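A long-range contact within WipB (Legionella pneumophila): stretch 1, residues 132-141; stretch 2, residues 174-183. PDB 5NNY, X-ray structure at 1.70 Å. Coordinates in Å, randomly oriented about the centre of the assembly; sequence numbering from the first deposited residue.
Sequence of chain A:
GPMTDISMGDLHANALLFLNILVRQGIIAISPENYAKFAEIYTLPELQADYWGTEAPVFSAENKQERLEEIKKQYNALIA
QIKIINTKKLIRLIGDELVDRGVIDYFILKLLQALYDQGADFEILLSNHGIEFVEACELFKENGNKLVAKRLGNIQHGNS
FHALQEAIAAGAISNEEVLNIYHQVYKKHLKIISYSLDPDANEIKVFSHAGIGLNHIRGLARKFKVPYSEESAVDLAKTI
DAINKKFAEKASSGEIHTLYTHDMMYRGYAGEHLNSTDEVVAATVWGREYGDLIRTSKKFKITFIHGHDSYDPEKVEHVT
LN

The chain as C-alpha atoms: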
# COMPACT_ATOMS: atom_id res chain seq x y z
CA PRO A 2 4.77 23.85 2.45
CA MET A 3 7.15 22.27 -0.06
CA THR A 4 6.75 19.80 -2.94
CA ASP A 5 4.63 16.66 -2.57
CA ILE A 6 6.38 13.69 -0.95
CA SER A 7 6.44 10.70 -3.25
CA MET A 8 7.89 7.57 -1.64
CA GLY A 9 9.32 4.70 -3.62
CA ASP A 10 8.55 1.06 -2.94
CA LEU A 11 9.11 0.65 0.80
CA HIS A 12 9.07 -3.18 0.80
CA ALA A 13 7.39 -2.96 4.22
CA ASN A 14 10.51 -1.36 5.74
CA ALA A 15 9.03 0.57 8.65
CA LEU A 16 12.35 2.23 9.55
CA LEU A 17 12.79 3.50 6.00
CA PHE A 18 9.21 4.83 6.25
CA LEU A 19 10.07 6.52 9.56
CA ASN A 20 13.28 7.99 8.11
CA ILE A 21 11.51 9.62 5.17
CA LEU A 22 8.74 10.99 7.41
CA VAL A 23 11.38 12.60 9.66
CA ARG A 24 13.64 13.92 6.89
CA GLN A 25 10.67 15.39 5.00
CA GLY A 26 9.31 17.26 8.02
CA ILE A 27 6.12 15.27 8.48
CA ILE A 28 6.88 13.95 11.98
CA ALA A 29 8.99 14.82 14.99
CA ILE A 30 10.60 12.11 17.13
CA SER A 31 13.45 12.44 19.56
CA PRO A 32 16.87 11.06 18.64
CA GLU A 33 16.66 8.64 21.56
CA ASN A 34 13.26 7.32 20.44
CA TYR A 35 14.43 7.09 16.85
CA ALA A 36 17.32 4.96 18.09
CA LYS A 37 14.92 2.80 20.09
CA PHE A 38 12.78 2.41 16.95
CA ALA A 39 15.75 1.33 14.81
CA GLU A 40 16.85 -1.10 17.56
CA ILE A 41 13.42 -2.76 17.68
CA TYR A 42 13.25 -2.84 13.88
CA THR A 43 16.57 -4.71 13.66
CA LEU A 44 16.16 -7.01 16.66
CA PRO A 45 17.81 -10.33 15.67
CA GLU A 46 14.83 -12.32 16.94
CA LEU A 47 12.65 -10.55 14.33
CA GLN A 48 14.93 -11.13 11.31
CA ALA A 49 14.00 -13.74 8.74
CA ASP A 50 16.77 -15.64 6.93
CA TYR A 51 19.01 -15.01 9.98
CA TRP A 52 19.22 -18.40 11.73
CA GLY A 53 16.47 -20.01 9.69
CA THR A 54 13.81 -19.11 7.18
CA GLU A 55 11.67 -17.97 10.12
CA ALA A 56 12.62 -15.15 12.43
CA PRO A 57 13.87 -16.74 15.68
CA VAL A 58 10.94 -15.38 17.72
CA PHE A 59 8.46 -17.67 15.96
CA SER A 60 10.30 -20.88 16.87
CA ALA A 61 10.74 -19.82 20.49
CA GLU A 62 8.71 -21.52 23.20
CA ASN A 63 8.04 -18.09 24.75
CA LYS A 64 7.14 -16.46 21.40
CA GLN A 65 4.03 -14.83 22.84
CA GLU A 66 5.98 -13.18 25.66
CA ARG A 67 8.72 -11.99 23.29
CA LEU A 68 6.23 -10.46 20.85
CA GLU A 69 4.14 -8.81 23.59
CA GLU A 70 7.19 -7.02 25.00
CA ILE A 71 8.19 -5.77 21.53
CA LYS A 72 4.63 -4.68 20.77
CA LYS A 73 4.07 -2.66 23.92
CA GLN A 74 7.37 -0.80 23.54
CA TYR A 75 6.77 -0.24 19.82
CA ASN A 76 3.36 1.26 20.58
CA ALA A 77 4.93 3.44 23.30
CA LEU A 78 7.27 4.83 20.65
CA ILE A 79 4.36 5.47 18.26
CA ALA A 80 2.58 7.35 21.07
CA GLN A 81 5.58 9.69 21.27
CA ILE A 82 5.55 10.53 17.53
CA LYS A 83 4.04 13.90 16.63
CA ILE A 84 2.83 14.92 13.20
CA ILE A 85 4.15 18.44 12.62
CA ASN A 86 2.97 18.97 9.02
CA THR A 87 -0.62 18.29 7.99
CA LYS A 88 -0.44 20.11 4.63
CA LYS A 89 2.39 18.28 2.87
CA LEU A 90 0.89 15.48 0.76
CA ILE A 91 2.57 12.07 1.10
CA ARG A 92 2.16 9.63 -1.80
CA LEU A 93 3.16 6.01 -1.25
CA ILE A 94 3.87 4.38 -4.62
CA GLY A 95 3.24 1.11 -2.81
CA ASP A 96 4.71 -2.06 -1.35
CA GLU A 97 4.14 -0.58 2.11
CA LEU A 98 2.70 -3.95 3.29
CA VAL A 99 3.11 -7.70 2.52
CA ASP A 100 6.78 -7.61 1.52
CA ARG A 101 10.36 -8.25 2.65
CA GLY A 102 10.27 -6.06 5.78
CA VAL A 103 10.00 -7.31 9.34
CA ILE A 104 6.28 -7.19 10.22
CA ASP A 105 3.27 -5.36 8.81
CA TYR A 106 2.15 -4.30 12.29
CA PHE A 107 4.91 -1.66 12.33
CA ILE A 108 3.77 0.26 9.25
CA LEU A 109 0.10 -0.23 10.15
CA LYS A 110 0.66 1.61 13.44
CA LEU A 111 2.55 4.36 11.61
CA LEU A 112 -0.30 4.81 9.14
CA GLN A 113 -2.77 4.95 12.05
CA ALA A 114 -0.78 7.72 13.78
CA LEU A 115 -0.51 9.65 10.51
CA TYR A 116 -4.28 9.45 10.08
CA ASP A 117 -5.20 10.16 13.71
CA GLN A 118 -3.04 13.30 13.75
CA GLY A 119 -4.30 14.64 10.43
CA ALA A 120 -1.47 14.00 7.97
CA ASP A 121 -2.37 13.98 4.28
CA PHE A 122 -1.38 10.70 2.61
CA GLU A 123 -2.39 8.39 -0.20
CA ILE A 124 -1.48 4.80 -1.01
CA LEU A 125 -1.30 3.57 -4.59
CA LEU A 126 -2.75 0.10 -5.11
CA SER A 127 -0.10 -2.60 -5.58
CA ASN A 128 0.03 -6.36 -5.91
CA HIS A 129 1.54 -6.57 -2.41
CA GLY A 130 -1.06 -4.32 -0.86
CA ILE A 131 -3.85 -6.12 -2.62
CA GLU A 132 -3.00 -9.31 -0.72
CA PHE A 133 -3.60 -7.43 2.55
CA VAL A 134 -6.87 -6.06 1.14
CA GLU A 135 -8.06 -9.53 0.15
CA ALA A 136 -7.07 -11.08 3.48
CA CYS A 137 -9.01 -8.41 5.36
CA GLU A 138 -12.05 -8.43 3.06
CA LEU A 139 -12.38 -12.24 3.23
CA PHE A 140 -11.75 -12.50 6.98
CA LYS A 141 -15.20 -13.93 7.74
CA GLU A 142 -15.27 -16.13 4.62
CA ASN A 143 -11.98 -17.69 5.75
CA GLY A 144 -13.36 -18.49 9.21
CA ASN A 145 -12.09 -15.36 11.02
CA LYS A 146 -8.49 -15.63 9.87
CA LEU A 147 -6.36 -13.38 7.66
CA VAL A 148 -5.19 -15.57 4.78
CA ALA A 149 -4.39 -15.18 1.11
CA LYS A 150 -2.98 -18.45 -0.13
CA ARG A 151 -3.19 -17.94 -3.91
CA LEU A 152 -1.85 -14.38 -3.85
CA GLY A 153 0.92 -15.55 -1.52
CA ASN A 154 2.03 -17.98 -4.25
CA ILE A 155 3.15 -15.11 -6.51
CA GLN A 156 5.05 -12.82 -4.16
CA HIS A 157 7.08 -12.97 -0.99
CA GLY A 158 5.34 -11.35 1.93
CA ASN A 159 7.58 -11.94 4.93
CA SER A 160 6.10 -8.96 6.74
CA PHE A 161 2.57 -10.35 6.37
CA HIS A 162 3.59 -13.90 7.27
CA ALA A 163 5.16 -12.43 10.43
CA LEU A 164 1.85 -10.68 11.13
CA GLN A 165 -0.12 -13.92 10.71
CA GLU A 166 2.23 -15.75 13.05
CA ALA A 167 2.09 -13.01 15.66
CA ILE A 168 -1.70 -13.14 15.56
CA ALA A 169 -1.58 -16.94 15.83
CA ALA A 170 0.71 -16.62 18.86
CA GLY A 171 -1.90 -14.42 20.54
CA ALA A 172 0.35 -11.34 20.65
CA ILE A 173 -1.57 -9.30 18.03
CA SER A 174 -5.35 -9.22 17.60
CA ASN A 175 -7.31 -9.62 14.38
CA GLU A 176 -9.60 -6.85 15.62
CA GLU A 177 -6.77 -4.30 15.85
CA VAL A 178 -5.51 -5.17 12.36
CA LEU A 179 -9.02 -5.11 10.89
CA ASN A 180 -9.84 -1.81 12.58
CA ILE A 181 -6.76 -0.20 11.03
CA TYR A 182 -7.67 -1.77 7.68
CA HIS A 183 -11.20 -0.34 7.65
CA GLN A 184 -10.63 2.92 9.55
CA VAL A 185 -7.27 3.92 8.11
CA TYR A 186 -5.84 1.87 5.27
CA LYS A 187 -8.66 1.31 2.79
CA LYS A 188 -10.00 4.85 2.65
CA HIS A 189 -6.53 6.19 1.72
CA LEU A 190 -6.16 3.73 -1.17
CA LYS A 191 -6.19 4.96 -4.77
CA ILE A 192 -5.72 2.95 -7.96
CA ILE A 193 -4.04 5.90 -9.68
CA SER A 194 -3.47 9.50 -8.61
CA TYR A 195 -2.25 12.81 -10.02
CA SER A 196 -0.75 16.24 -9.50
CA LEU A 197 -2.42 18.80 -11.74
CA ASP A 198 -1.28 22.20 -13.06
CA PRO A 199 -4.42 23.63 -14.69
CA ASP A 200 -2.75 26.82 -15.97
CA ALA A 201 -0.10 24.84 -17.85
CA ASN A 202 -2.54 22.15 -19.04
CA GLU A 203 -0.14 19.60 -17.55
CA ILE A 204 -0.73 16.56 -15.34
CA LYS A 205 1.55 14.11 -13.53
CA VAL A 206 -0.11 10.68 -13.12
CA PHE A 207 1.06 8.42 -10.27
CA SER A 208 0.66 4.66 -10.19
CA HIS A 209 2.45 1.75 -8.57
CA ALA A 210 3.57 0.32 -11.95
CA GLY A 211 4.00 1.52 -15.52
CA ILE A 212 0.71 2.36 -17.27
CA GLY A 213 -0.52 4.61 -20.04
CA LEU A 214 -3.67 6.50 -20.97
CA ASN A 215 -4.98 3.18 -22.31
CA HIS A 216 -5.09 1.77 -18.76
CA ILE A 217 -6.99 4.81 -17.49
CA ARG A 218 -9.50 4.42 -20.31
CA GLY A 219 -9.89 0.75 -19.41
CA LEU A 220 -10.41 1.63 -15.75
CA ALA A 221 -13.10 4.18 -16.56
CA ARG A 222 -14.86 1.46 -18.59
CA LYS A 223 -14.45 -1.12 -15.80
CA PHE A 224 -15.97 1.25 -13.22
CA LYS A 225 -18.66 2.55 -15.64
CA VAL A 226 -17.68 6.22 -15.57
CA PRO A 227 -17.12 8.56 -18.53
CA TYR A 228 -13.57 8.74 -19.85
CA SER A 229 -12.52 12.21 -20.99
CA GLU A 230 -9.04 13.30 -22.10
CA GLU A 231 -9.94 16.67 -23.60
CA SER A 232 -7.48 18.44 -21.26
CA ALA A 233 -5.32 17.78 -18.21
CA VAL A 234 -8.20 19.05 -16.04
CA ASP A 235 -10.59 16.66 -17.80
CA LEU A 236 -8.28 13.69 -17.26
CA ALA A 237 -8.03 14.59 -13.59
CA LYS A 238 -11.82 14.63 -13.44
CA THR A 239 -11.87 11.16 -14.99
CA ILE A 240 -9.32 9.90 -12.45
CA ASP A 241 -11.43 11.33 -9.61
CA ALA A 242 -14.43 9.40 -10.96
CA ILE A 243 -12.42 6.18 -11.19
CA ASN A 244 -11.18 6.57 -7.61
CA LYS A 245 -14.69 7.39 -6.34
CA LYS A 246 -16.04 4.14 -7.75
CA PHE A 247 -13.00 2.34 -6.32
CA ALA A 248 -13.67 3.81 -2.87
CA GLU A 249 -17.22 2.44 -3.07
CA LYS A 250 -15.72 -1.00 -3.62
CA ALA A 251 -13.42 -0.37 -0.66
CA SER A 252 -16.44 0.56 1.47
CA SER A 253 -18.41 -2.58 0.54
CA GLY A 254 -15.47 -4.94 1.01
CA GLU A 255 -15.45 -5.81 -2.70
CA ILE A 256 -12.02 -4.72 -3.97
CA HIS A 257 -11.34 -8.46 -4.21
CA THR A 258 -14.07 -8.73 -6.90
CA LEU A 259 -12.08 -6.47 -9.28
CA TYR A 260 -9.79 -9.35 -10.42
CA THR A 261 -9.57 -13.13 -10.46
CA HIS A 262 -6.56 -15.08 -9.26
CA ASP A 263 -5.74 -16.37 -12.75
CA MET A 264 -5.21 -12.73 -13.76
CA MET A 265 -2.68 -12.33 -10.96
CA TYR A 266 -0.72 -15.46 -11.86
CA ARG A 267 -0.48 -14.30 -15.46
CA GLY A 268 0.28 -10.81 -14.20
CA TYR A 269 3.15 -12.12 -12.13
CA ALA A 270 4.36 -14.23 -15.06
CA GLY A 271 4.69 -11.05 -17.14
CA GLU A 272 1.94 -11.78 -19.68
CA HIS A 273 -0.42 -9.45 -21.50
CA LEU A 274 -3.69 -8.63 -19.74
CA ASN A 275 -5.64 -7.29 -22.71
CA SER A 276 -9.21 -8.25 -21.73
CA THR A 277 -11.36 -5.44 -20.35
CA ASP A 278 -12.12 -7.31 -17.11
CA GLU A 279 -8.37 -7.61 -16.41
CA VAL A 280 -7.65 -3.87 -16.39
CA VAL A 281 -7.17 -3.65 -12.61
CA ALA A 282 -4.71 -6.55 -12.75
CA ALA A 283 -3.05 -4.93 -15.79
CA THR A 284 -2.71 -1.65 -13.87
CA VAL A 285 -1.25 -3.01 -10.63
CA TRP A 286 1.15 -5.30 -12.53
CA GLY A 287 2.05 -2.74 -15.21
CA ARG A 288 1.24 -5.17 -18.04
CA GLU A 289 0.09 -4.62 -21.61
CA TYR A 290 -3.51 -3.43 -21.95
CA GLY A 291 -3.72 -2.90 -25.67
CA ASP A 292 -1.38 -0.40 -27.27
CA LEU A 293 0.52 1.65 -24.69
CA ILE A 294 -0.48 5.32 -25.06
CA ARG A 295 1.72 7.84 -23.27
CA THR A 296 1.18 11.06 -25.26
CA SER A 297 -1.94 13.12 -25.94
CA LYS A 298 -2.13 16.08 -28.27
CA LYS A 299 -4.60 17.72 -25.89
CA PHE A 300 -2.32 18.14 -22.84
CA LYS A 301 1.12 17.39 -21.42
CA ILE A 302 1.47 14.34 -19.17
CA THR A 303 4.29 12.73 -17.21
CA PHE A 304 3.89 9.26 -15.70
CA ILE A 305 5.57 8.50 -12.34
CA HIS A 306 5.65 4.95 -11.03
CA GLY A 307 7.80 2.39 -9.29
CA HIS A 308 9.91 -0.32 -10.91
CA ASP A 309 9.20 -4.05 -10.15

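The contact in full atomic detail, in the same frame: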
# COMPACT_ATOMS: atom_id res chain seq x y z
N GLU A 132 -2.92 -8.12 -1.50
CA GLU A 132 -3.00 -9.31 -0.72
C GLU A 132 -3.53 -8.96 0.70
O GLU A 132 -4.31 -9.68 1.25
CB GLU A 132 -1.67 -10.00 -0.64
CG GLU A 132 -1.64 -11.13 0.32
CD GLU A 132 -0.39 -12.01 0.22
OE1 GLU A 132 0.43 -11.83 -0.63
OE2 GLU A 132 -0.26 -12.88 1.06
N PHE A 133 -3.06 -7.85 1.26
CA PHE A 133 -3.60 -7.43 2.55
C PHE A 133 -5.09 -7.08 2.45
O PHE A 133 -5.89 -7.47 3.32
CB PHE A 133 -2.79 -6.23 3.08
CG PHE A 133 -3.22 -5.75 4.45
CD1 PHE A 133 -2.97 -6.52 5.57
CD2 PHE A 133 -3.92 -4.56 4.59
CE1 PHE A 133 -3.36 -6.09 6.84
CE2 PHE A 133 -4.31 -4.10 5.85
CZ PHE A 133 -4.04 -4.89 6.98
N VAL A 134 -5.47 -6.38 1.38
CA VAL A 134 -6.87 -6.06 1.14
C VAL A 134 -7.71 -7.33 1.12
O VAL A 134 -8.76 -7.43 1.76
CB VAL A 134 -7.01 -5.28 -0.18
CG1 VAL A 134 -8.48 -5.24 -0.60
CG2 VAL A 134 -6.42 -3.88 -0.04
N GLU A 135 -7.27 -8.31 0.33
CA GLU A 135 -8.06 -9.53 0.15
C GLU A 135 -8.18 -10.28 1.46
O GLU A 135 -9.27 -10.73 1.83
CB GLU A 135 -7.42 -10.41 -0.92
CG GLU A 135 -8.33 -11.57 -1.37
CD GLU A 135 -7.62 -12.54 -2.29
OE1 GLU A 135 -6.91 -13.44 -1.76
OE2 GLU A 135 -7.73 -12.38 -3.52
N ALA A 136 -7.06 -10.44 2.17
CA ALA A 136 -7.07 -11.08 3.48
C ALA A 136 -8.08 -10.43 4.41
O ALA A 136 -8.85 -11.12 5.09
CB ALA A 136 -5.68 -11.02 4.10
N CYS A 137 -8.10 -9.10 4.45
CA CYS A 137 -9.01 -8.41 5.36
C CYS A 137 -10.45 -8.51 4.89
O CYS A 137 -11.36 -8.72 5.71
CB CYS A 137 -8.60 -6.95 5.51
SG CYS A 137 -7.07 -6.73 6.43
N GLU A 138 -10.68 -8.36 3.58
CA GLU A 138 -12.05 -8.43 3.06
C GLU A 138 -12.67 -9.82 3.20
O GLU A 138 -13.89 -9.94 3.35
CB GLU A 138 -12.07 -8.02 1.58
CG GLU A 138 -11.83 -6.55 1.31
CD GLU A 138 -12.09 -6.22 -0.15
OE1 GLU A 138 -12.07 -7.15 -0.99
OE2 GLU A 138 -12.33 -5.04 -0.44
N LEU A 139 -11.86 -10.88 3.14
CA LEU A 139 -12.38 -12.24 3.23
C LEU A 139 -12.20 -12.85 4.62
O LEU A 139 -12.27 -14.07 4.76
CB LEU A 139 -11.73 -13.13 2.16
CG LEU A 139 -11.96 -12.67 0.72
CD1 LEU A 139 -11.39 -13.67 -0.28
CD2 LEU A 139 -13.44 -12.43 0.45
N PHE A 140 -12.00 -12.01 5.63
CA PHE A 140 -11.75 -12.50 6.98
C PHE A 140 -12.84 -13.47 7.44
O PHE A 140 -12.55 -14.59 7.89
CB PHE A 140 -11.65 -11.30 7.92
CG PHE A 140 -11.41 -11.66 9.36
CD1 PHE A 140 -10.16 -12.08 9.80
CD2 PHE A 140 -12.43 -11.52 10.30
CE1 PHE A 140 -9.95 -12.38 11.15
CE2 PHE A 140 -12.23 -11.81 11.63
CZ PHE A 140 -10.99 -12.24 12.06
N LYS A 141 -14.10 -13.08 7.28
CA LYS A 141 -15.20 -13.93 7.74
C LYS A 141 -15.34 -15.18 6.87
O LYS A 141 -15.55 -16.28 7.38
CB LYS A 141 -16.51 -13.16 7.74
CG LYS A 141 -16.98 -12.72 9.12
CD LYS A 141 -18.36 -12.07 9.06
CE LYS A 141 -19.48 -13.10 9.19
NZ LYS A 141 -20.83 -12.47 9.09
N SER A 174 -3.95 -8.85 17.80
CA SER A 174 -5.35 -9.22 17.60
C SER A 174 -5.79 -8.98 16.15
O SER A 174 -5.40 -8.00 15.52
CB SER A 174 -6.27 -8.44 18.54
OG SER A 174 -6.44 -7.10 18.13
N ASN A 175 -6.62 -9.89 15.65
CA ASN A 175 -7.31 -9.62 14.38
C ASN A 175 -8.09 -8.31 14.45
O ASN A 175 -8.11 -7.55 13.48
CB ASN A 175 -8.26 -10.75 14.01
CG ASN A 175 -7.54 -11.99 13.55
OD1 ASN A 175 -6.65 -11.95 12.69
ND2 ASN A 175 -7.93 -13.12 14.11
N GLU A 176 -8.75 -8.04 15.57
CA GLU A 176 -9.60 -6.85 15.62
C GLU A 176 -8.79 -5.57 15.44
O GLU A 176 -9.24 -4.64 14.76
CB GLU A 176 -10.42 -6.78 16.92
CG GLU A 176 -11.27 -8.04 17.34
CD GLU A 176 -12.06 -8.79 16.22
OE1 GLU A 176 -12.68 -9.83 16.55
OE2 GLU A 176 -12.07 -8.38 15.04
N GLU A 177 -7.60 -5.49 16.05
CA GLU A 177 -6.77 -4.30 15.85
C GLU A 177 -6.39 -4.15 14.38
O GLU A 177 -6.51 -3.06 13.80
CB GLU A 177 -5.51 -4.37 16.71
CG GLU A 177 -4.51 -3.27 16.38
CD GLU A 177 -3.54 -2.95 17.51
OE1 GLU A 177 -2.98 -3.89 18.14
OE2 GLU A 177 -3.33 -1.73 17.77
N VAL A 178 -5.93 -5.23 13.76
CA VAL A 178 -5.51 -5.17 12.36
C VAL A 178 -6.68 -4.76 11.48
O VAL A 178 -6.56 -3.88 10.61
CB VAL A 178 -4.91 -6.52 11.92
CG1 VAL A 178 -4.57 -6.49 10.42
CG2 VAL A 178 -3.68 -6.84 12.73
N LEU A 179 -7.83 -5.41 11.69
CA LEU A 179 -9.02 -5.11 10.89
C LEU A 179 -9.50 -3.68 11.13
O LEU A 179 -9.93 -3.01 10.18
CB LEU A 179 -10.13 -6.11 11.18
CG LEU A 179 -9.89 -7.53 10.64
CD1 LEU A 179 -10.84 -8.55 11.30
CD2 LEU A 179 -10.00 -7.53 9.10
N ASN A 180 -9.44 -3.19 12.37
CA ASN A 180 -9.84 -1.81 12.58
C ASN A 180 -8.97 -0.86 11.78
O ASN A 180 -9.47 0.08 11.15
CB ASN A 180 -9.80 -1.43 14.06
CG ASN A 180 -10.09 0.05 14.29
OD1 ASN A 180 -11.24 0.47 14.34
ND2 ASN A 180 -9.03 0.85 14.38
N ILE A 181 -7.65 -1.07 11.79
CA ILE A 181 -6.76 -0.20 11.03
C ILE A 181 -7.05 -0.34 9.54
O ILE A 181 -7.07 0.65 8.80
CB ILE A 181 -5.29 -0.51 11.36
CG1 ILE A 181 -5.01 -0.23 12.84
CG2 ILE A 181 -4.32 0.33 10.50
CD1 ILE A 181 -3.59 -0.54 13.26
N TYR A 182 -7.32 -1.56 9.08
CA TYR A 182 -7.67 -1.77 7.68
C TYR A 182 -8.86 -0.90 7.27
O TYR A 182 -8.80 -0.16 6.29
CB TYR A 182 -8.01 -3.24 7.39
CG TYR A 182 -8.51 -3.33 5.96
CD1 TYR A 182 -7.63 -3.12 4.90
CD2 TYR A 182 -9.85 -3.53 5.67
CE1 TYR A 182 -8.07 -3.15 3.58
CE2 TYR A 182 -10.30 -3.57 4.36
CZ TYR A 182 -9.41 -3.37 3.32
OH TYR A 182 -9.85 -3.41 2.03
N HIS A 183 -9.96 -1.02 8.01
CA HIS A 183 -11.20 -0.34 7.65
C HIS A 183 -11.16 1.16 7.97
O HIS A 183 -11.68 1.98 7.20
CB HIS A 183 -12.38 -1.01 8.37
CG HIS A 183 -12.70 -2.39 7.87
ND1 HIS A 183 -13.33 -2.61 6.67
CD2 HIS A 183 -12.47 -3.61 8.41
CE1 HIS A 183 -13.48 -3.92 6.48
NE2 HIS A 183 -12.97 -4.54 7.53
O HOH W 1 -13.48 -7.43 6.75
O HOH W 2 -12.41 -3.22 1.54

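What holds the two helices together where they pack? The centre of the contact is Tyr182, whose side chain fills a hole formed by Phe133, Val134, Cys137 and Glu138. These four residues recur on one side of the first helix because positions 133, 134, 137 and 138 follow its three-to-four-residue repeat. Cys137 points toward the second stretch and lays its CB over one face of the Tyr182 ring, 3.7 Å from the ring centroid and 16° off the normal, a CH-pi contact. Cys137 SG lies more obliquely, 4.3 Å from the centroid of the Tyr182 ring. Phe133 approaches at another angle: its CE2 is 3.6 Å from Tyr182 CD1, and the two ring planes are inclined at 71°, with centroids 5.8 Å apart.

How does the apolar packing extend beyond the tyrosine? One turn earlier in the second helix, Val178 places CG1 3.8 Å from CE1 of Phe133, at the edge of the phenylalanine ring and near its plane, so this ring touches two successive turns of its neighbour. Leu179 reaches across with both methyl groups. Leu179 CD2 lies 3.9 Å from Cys137 CB, close to where the backbones come nearest, with the CA atoms of Cys137 and Leu179 6.4 Å apart. Leu179 CD1 sits over one face of the Phe140 ring, 3.5 Å from the centroid and 10° off the normal, which makes a nearly perpendicular CH-pi contact. Leu139 is the first residue to leave helical geometry, and just beyond it Phe140 turns its CA-to-CB bond toward the second stretch. Besides receiving Leu179, its ring meets Asn175 near the start of the second helix, with Phe140 CE1 3.4 Å from Asn175 CG.

Where do the polar groups find partners, given that no direct hydrogen bond joins the stretches? Two waters bridge them. Water 1 donates to Cys137 O at 2.7 Å and lies 3.0 Å from His183 NE2, linking a carbonyl near the end of the first helix to the imidazole. Water 2 accepts from Tyr182 OH at 2.6 Å and donates to Glu138 OE2 at 2.7 Å. The tyrosine therefore buries its ring against apolar atoms while Tyr182 OH, 3.5 Å from Val134 CG1, still has a polar partner. Within the second stretch, the helix start is capped: Ser174 OG accepts a hydrogen bond from Glu177 N at 2.9 Å.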